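PDB 6TEQ: galactokinase from Bifidobacterium longum subsp. infantis ATCC 15697 = JCM 1222 = DSM 20088, which probably catalyses the ATP-dependent phosphorylation of galactose and is bound here to 2-deoxy-2-fluoro-galactose in its sugar pocket. Local coordinates for residues Asn180-Gly188 against Asn244-Arg252; Gln221-Leu230 against Phe313-Ile322. All coordinates share one frame; numbering follows the deposited sequence.

Contact 1: residues Asn180-Gly188 against Asn244-Arg252; sequences NEMAGASTG and NDGQYAQRR. With GAF (2-deoxy-2-fluoro-alpha-D-galactopyranose), chain M.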
# COMPACT_ATOMS: atom_id res chain seq x y z
N ASN A 180 8.93 7.27 -6.76
CA ASN A 180 10.22 7.65 -6.14
C ASN A 180 10.91 8.80 -6.90
O ASN A 180 11.36 9.77 -6.23
CB ASN A 180 11.17 6.49 -6.07
CG ASN A 180 10.91 5.60 -4.88
OD1 ASN A 180 10.97 6.01 -3.74
ND2 ASN A 180 10.81 4.34 -5.14
N GLU A 181 10.99 8.70 -8.21
CA GLU A 181 11.90 9.53 -9.01
C GLU A 181 11.13 10.65 -9.69
O GLU A 181 11.75 11.70 -9.82
CB GLU A 181 12.68 8.71 -10.04
CG GLU A 181 13.55 7.63 -9.45
CD GLU A 181 14.55 7.01 -10.41
OE1 GLU A 181 14.95 7.66 -11.37
OE2 GLU A 181 14.99 5.90 -10.13
N MET A 182 9.90 10.42 -10.16
CA MET A 182 9.12 11.51 -10.80
C MET A 182 8.39 12.35 -9.73
O MET A 182 8.56 13.62 -9.72
CB MET A 182 8.10 11.04 -11.85
CG MET A 182 7.57 12.16 -12.72
SD MET A 182 8.84 13.27 -13.50
CE MET A 182 9.57 12.09 -14.65
N ALA A 183 7.63 11.71 -8.85
CA ALA A 183 6.82 12.42 -7.84
C ALA A 183 7.69 12.80 -6.63
O ALA A 183 7.27 13.70 -5.86
CB ALA A 183 5.63 11.61 -7.48
N GLY A 184 8.85 12.15 -6.45
CA GLY A 184 9.75 12.50 -5.34
C GLY A 184 9.23 11.98 -4.02
O GLY A 184 9.59 12.55 -2.98
N ALA A 185 8.39 10.95 -4.07
CA ALA A 185 7.72 10.36 -2.89
C ALA A 185 8.40 9.03 -2.63
O ALA A 185 8.23 8.10 -3.40
CB ALA A 185 6.27 10.18 -3.13
N SER A 186 9.12 8.94 -1.54
CA SER A 186 9.88 7.74 -1.15
C SER A 186 8.90 6.59 -0.90
O SER A 186 7.92 6.77 -0.11
CB SER A 186 10.67 8.02 0.06
OG SER A 186 11.47 6.92 0.36
N THR A 187 9.12 5.45 -1.54
CA THR A 187 8.22 4.27 -1.45
C THR A 187 9.02 2.98 -1.67
O THR A 187 10.00 2.92 -2.49
CB THR A 187 7.06 4.35 -2.44
OG1 THR A 187 6.19 3.23 -2.24
CG2 THR A 187 7.56 4.37 -3.85
N GLY A 188 8.70 1.99 -0.84
CA GLY A 188 9.17 0.63 -1.09
C GLY A 188 8.18 0.08 -2.10
O GLY A 188 7.53 0.84 -2.79
N ASN A 244 5.76 13.09 2.35
CA ASN A 244 7.10 13.61 1.96
C ASN A 244 7.61 14.65 2.97
O ASN A 244 8.43 15.52 2.56
CB ASN A 244 7.07 14.34 0.62
CG ASN A 244 7.11 13.35 -0.52
OD1 ASN A 244 7.09 12.16 -0.27
ND2 ASN A 244 7.22 13.83 -1.75
N ASP A 245 7.13 14.58 4.20
CA ASP A 245 7.55 15.51 5.28
C ASP A 245 8.92 15.13 5.81
O ASP A 245 9.48 15.93 6.64
CB ASP A 245 6.49 15.59 6.39
CG ASP A 245 6.41 14.37 7.27
OD1 ASP A 245 7.02 13.30 6.91
OD2 ASP A 245 5.72 14.48 8.29
N GLY A 246 9.44 14.03 5.34
CA GLY A 246 10.81 13.56 5.59
C GLY A 246 10.83 12.42 6.60
O GLY A 246 11.90 11.81 6.80
N GLN A 247 9.75 12.18 7.32
CA GLN A 247 9.79 11.17 8.42
C GLN A 247 10.04 9.77 7.81
O GLN A 247 10.84 9.00 8.36
CB GLN A 247 8.49 11.28 9.25
CG GLN A 247 8.35 12.62 9.97
CD GLN A 247 7.25 12.53 11.00
OE1 GLN A 247 6.08 12.86 10.72
NE2 GLN A 247 7.60 12.04 12.19
N TYR A 248 9.29 9.39 6.78
CA TYR A 248 9.37 8.04 6.19
C TYR A 248 10.77 7.89 5.61
O TYR A 248 11.44 6.90 5.86
CB TYR A 248 8.22 7.88 5.18
CG TYR A 248 8.25 6.58 4.38
CD1 TYR A 248 7.63 5.46 4.87
CD2 TYR A 248 9.04 6.44 3.25
CE1 TYR A 248 7.67 4.25 4.18
CE2 TYR A 248 9.09 5.27 2.54
CZ TYR A 248 8.44 4.15 3.01
OH TYR A 248 8.56 3.02 2.27
N ALA A 249 11.27 8.91 4.92
CA ALA A 249 12.62 8.90 4.34
C ALA A 249 13.64 8.71 5.45
O ALA A 249 14.66 7.99 5.22
CB ALA A 249 12.89 10.17 3.56
N GLN A 250 13.44 9.37 6.60
CA GLN A 250 14.43 9.24 7.71
C GLN A 250 14.45 7.76 8.13
O GLN A 250 15.57 7.18 8.23
CB GLN A 250 14.14 10.16 8.89
CG GLN A 250 15.21 10.08 9.99
CD GLN A 250 16.63 10.29 9.53
OE1 GLN A 250 17.02 11.42 9.16
NE2 GLN A 250 17.41 9.21 9.51
N ARG A 251 13.29 7.13 8.35
CA ARG A 251 13.30 5.72 8.83
C ARG A 251 14.14 4.86 7.86
O ARG A 251 14.98 4.04 8.33
CB ARG A 251 11.89 5.16 8.96
CG ARG A 251 11.02 5.89 9.97
CD ARG A 251 11.55 5.69 11.39
NE ARG A 251 10.69 6.41 12.34
CZ ARG A 251 10.71 7.71 12.51
NH1 ARG A 251 11.52 8.49 11.82
NH2 ARG A 251 9.85 8.26 13.33
N ARG A 252 13.92 5.04 6.55
CA ARG A 252 14.71 4.33 5.54
C ARG A 252 16.21 4.62 5.72
O ARG A 252 16.98 3.66 5.68
CB ARG A 252 14.23 4.66 4.13
CG ARG A 252 12.82 4.18 3.83
CD ARG A 252 12.48 4.26 2.34
NE ARG A 252 13.28 3.41 1.49
CZ ARG A 252 13.14 3.31 0.18
NH1 ARG A 252 12.33 4.13 -0.47
NH2 ARG A 252 13.88 2.46 -0.50
C1 GAF M . 4.41 3.07 2.92
C2 GAF M . 5.23 2.66 1.72
F2 GAF M . 4.65 3.14 0.60
C3 GAF M . 5.38 1.15 1.62
O3 GAF M . 6.35 0.84 0.68
C4 GAF M . 5.84 0.54 2.98
O4 GAF M . 7.18 0.86 3.31
C5 GAF M . 4.92 1.01 4.05
O5 GAF M . 4.91 2.42 4.09
C6 GAF M . 5.28 0.50 5.43
O6 GAF M . 5.19 -0.92 5.49
O1 GAF M . 3.09 2.67 2.58
O HOH W 1 9.08 11.05 0.48

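Contact 2: residues Gln221-Leu230 against Phe313-Ile322; sequences QEFDLDKYNL and FVRAFAQGDI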
# COMPACT_ATOMS: atom_id res chain seq x y z
N GLN A 221 -1.59 -16.72 0.38
CA GLN A 221 -1.98 -17.33 1.65
C GLN A 221 -3.49 -17.17 1.78
O GLN A 221 -4.04 -16.08 1.55
CB GLN A 221 -1.27 -16.62 2.79
CG GLN A 221 0.22 -16.83 2.79
CD GLN A 221 0.51 -18.28 3.06
OE1 GLN A 221 -0.15 -18.93 3.87
NE2 GLN A 221 1.61 -18.77 2.48
N GLU A 222 -4.16 -18.25 2.15
CA GLU A 222 -5.61 -18.24 2.41
C GLU A 222 -5.91 -17.09 3.36
O GLU A 222 -5.20 -16.94 4.38
CB GLU A 222 -6.05 -19.60 2.98
CG GLU A 222 -5.96 -20.77 1.99
CD GLU A 222 -7.15 -20.87 1.05
OE1 GLU A 222 -7.92 -19.92 1.05
OE2 GLU A 222 -7.33 -21.91 0.34
N PHE A 223 -6.90 -16.26 3.04
CA PHE A 223 -7.34 -15.18 3.93
C PHE A 223 -8.85 -15.05 3.80
O PHE A 223 -9.34 -14.04 3.27
CB PHE A 223 -6.56 -13.88 3.71
CG PHE A 223 -6.74 -12.95 4.87
CD1 PHE A 223 -6.18 -13.22 6.09
CD2 PHE A 223 -7.50 -11.79 4.72
CE1 PHE A 223 -6.37 -12.34 7.15
CE2 PHE A 223 -7.68 -10.93 5.77
CZ PHE A 223 -7.16 -11.23 6.99
N ASP A 224 -9.55 -16.08 4.21
CA ASP A 224 -11.01 -16.13 4.05
C ASP A 224 -11.60 -15.74 5.41
O ASP A 224 -11.68 -16.59 6.29
CB ASP A 224 -11.45 -17.51 3.60
CG ASP A 224 -12.94 -17.66 3.51
OD1 ASP A 224 -13.68 -16.66 3.79
OD2 ASP A 224 -13.34 -18.74 3.04
N LEU A 225 -11.95 -14.49 5.60
CA LEU A 225 -12.49 -14.03 6.90
C LEU A 225 -13.79 -14.77 7.25
O LEU A 225 -14.03 -15.02 8.42
CB LEU A 225 -12.76 -12.53 6.80
CG LEU A 225 -11.52 -11.68 6.66
CD1 LEU A 225 -11.87 -10.33 6.10
CD2 LEU A 225 -10.78 -11.54 7.95
N ASP A 226 -14.56 -15.19 6.26
CA ASP A 226 -15.89 -15.85 6.47
C ASP A 226 -15.69 -17.24 7.09
O ASP A 226 -16.52 -17.66 7.91
CB ASP A 226 -16.64 -15.99 5.15
CG ASP A 226 -17.08 -14.67 4.50
OD1 ASP A 226 -17.19 -13.66 5.18
OD2 ASP A 226 -17.29 -14.69 3.30
N LYS A 227 -14.56 -17.89 6.75
CA LYS A 227 -14.28 -19.26 7.25
C LYS A 227 -14.24 -19.21 8.79
O LYS A 227 -14.56 -20.21 9.43
CB LYS A 227 -12.94 -19.76 6.67
CG LYS A 227 -12.50 -21.13 7.12
CD LYS A 227 -11.18 -21.57 6.55
CE LYS A 227 -10.79 -22.92 7.11
NZ LYS A 227 -9.77 -23.58 6.28
N TYR A 228 -13.81 -18.08 9.37
CA TYR A 228 -13.62 -17.92 10.82
C TYR A 228 -14.64 -16.94 11.41
O TYR A 228 -14.47 -16.56 12.58
CB TYR A 228 -12.21 -17.51 11.12
CG TYR A 228 -11.20 -18.44 10.47
CD1 TYR A 228 -10.94 -19.67 11.01
CD2 TYR A 228 -10.42 -18.04 9.41
CE1 TYR A 228 -10.06 -20.55 10.39
CE2 TYR A 228 -9.47 -18.87 8.85
CZ TYR A 228 -9.29 -20.15 9.33
OH TYR A 228 -8.41 -21.02 8.77
N ASN A 229 -15.70 -16.63 10.67
CA ASN A 229 -16.72 -15.68 11.19
C ASN A 229 -16.05 -14.39 11.68
O ASN A 229 -16.43 -13.89 12.73
CB ASN A 229 -17.59 -16.32 12.27
CG ASN A 229 -18.40 -17.47 11.71
OD1 ASN A 229 -18.65 -17.53 10.51
ND2 ASN A 229 -18.82 -18.40 12.56
N LEU A 230 -15.19 -13.83 10.83
CA LEU A 230 -14.47 -12.60 11.15
C LEU A 230 -14.82 -11.50 10.17
O LEU A 230 -15.39 -11.74 9.05
CB LEU A 230 -12.95 -12.82 11.03
CG LEU A 230 -12.32 -13.89 11.89
CD1 LEU A 230 -10.83 -14.06 11.55
CD2 LEU A 230 -12.53 -13.52 13.34
N PHE A 313 2.33 -15.00 11.81
CA PHE A 313 0.97 -14.72 11.45
C PHE A 313 0.49 -15.74 10.41
O PHE A 313 -0.65 -16.15 10.46
CB PHE A 313 0.84 -13.27 10.97
CG PHE A 313 -0.58 -12.90 10.71
CD1 PHE A 313 -1.35 -12.26 11.67
CD2 PHE A 313 -1.15 -13.16 9.50
CE1 PHE A 313 -2.66 -11.88 11.41
CE2 PHE A 313 -2.47 -12.83 9.26
CZ PHE A 313 -3.23 -12.21 10.22
N VAL A 314 1.30 -15.96 9.35
CA VAL A 314 0.92 -16.90 8.29
C VAL A 314 0.60 -18.25 8.96
O VAL A 314 -0.38 -18.89 8.59
CB VAL A 314 2.08 -16.96 7.27
CG1 VAL A 314 1.99 -18.14 6.37
CG2 VAL A 314 2.11 -15.64 6.46
N ARG A 315 1.37 -18.66 9.94
CA ARG A 315 1.14 -19.95 10.62
C ARG A 315 -0.15 -19.86 11.47
O ARG A 315 -1.02 -20.75 11.34
CB ARG A 315 2.33 -20.29 11.50
CG ARG A 315 2.07 -21.53 12.33
CD ARG A 315 3.19 -21.76 13.28
NE ARG A 315 4.35 -22.24 12.58
CZ ARG A 315 5.50 -22.55 13.18
NH1 ARG A 315 5.62 -22.45 14.51
NH2 ARG A 315 6.48 -23.00 12.42
N ALA A 316 -0.31 -18.77 12.22
CA ALA A 316 -1.47 -18.64 13.14
C ALA A 316 -2.76 -18.65 12.33
O ALA A 316 -3.72 -19.32 12.68
CB ALA A 316 -1.40 -17.41 13.99
N PHE A 317 -2.80 -17.86 11.26
CA PHE A 317 -4.05 -17.77 10.50
C PHE A 317 -4.36 -19.10 9.84
O PHE A 317 -5.53 -19.51 9.79
CB PHE A 317 -4.02 -16.59 9.52
CG PHE A 317 -5.38 -16.08 9.20
CD1 PHE A 317 -6.01 -15.19 10.05
CD2 PHE A 317 -6.06 -16.55 8.08
CE1 PHE A 317 -7.30 -14.76 9.77
CE2 PHE A 317 -7.35 -16.16 7.83
CZ PHE A 317 -7.98 -15.29 8.69
N ALA A 318 -3.37 -19.78 9.24
CA ALA A 318 -3.58 -21.11 8.62
C ALA A 318 -4.07 -22.12 9.66
O ALA A 318 -4.83 -23.01 9.31
CB ALA A 318 -2.28 -21.55 7.99
N GLN A 319 -3.70 -21.95 10.92
CA GLN A 319 -4.13 -22.84 12.01
C GLN A 319 -5.49 -22.42 12.57
O GLN A 319 -6.01 -23.13 13.44
CB GLN A 319 -3.12 -22.88 13.11
CG GLN A 319 -1.88 -23.63 12.77
CD GLN A 319 -0.88 -23.67 13.89
OE1 GLN A 319 -0.99 -22.92 14.86
NE2 GLN A 319 0.17 -24.41 13.64
N GLY A 320 -6.04 -21.31 12.09
CA GLY A 320 -7.33 -20.84 12.61
C GLY A 320 -7.20 -20.32 14.03
O GLY A 320 -8.25 -20.26 14.76
N ASP A 321 -5.98 -19.95 14.41
CA ASP A 321 -5.66 -19.44 15.76
C ASP A 321 -5.79 -17.93 15.73
O ASP A 321 -4.83 -17.23 15.60
CB ASP A 321 -4.30 -19.97 16.23
CG ASP A 321 -4.08 -19.71 17.70
OD1 ASP A 321 -4.85 -18.87 18.31
OD2 ASP A 321 -3.10 -20.31 18.23
N ILE A 322 -7.03 -17.47 15.73
CA ILE A 322 -7.34 -16.03 15.54
C ILE A 322 -6.87 -15.24 16.74
O ILE A 322 -6.41 -14.08 16.54
CB ILE A 322 -8.82 -15.81 15.18
CG1 ILE A 322 -9.27 -16.80 14.09
CG2 ILE A 322 -9.05 -14.32 14.78
CD1 ILE A 322 -8.42 -16.86 12.82
O HOH W 2 -1.59 -18.22 6.20
O HOH W 3 -6.80 -19.88 6.83
O HOH W 4 -7.78 -23.24 9.82

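Contact 1: residues Asn180-Gly188 against Asn244-Arg252
Tyr248 and Arg252, one turn apart on helix 247-262, close on Ser186 from two directions. The tyrosine CG is anti to the backbone N (chi1 174°), which sends the ring along the 186-188 backbone toward the sugar. The hydroxyl of Ser186 lies in the plane of that ring, at its edge, 3.6 Å from Ser186 OG to Tyr248 CE2, while the Ser186 carbonyl approaches the same ring carbon obliquely. The same OG receives a bond from Arg252 NH1 at 3.0 Å, tilted out of the guanidinium plane and bent to 147° at the hydrogen; a kink in the arginine chain at chi3 turns its end back to this oxygen. Beyond the guanidinium, the amide of Asn180 grips the backbone of Thr187 at both ends: Asn180 OD1 accepts from Thr187 N at 2.9 Å, and ND2 gives a proton to Thr187 O, which lies nearly in the amide plane. The loop is thereby tied back to the end of helix 165-183. At the other end of the contact, in the conformer modelled here, the Asn244 amide lies against Gly184 and Ala185, and a water accepts from Ser186 N. Tyr248 OH stands 2.8 Å from GAF O4 of the bound 2-deoxy-2-fluoro-galactose and takes a weak bond from Gly188 N. Gly188 N also gives a weak hydrogen bond to GAF O3, 3.0 Å away. Thr187 OG1 sits 3.2 Å from GAF F2, the fluorine, and bonds to Gly188 O. Two distant pieces of chain thus share the recognition of adjacent sugar oxygens, with Asn180 as a second-shell residue holding Thr187, and Arg252 bound to the neighbouring Ser186; the nearby guanidinium would be expected to polarise the Ser186 hydroxyl.

Contact 2: residues Gln221-Leu230 against Phe313-Ile322
Phe317 offers one ring face to Phe223, whose CD1 lies 3.6 Å from Phe317 CE2 and is displaced toward the rim; the two planes are inclined at 36°, an oblique pairing. Tyr228 turns its edge to the Phe317 face in an offset edge-to-face contact, with planes at 80° and centroids 5.2 Å apart. The tyrosine is itself sandwiched: Ile322 CD1 makes a CH-pi contact with one face, 4.2 Å from the ring centroid, and Lys227 CG lies over the centre of the other. At its edge, in the ring plane, a water bound to the hydroxyl donates to Phe317 O, so a carbonyl near the C-terminal end of helix 294-318 is linked to the phenol through water. Gly320, in a Schellman motif, brings its CA to 3.5 Å from Tyr228 CE1. Leu230 and Ile322 meet tip to tip, CD1 to CG2. Farther along, Gln221 OE1 and Val314 O share a water, while Gln221 NE2 bonds to Ser219. The aromatic cluster packs the end of helix 294-318 and the start of helix 322-338 against the connection between strands 218-222 and 230-236, with Phe223 and Phe313 continuing onto strand 54-70.

Contacts 1 and 2 lie on opposite sides of the chain's centre, their centres 33 Å apart and their nearest atoms about 19 Å apart. Their segments alternate along the sequence: 221-230 falls between the two halves of contact 1, and 313-322 follows both. Contact 1 belongs to the sugar pocket itself, which also includes Arg40, Glu46, His47, Asp49 and Asp191. Contact 2 does not reach it: the side chain of Phe313 is about 11 Å from that of Glu46, and that of Phe223 about 11 Å from that of Arg40. One contact therefore touches the bound fluorinated sugar directly, whereas the other is structural packing.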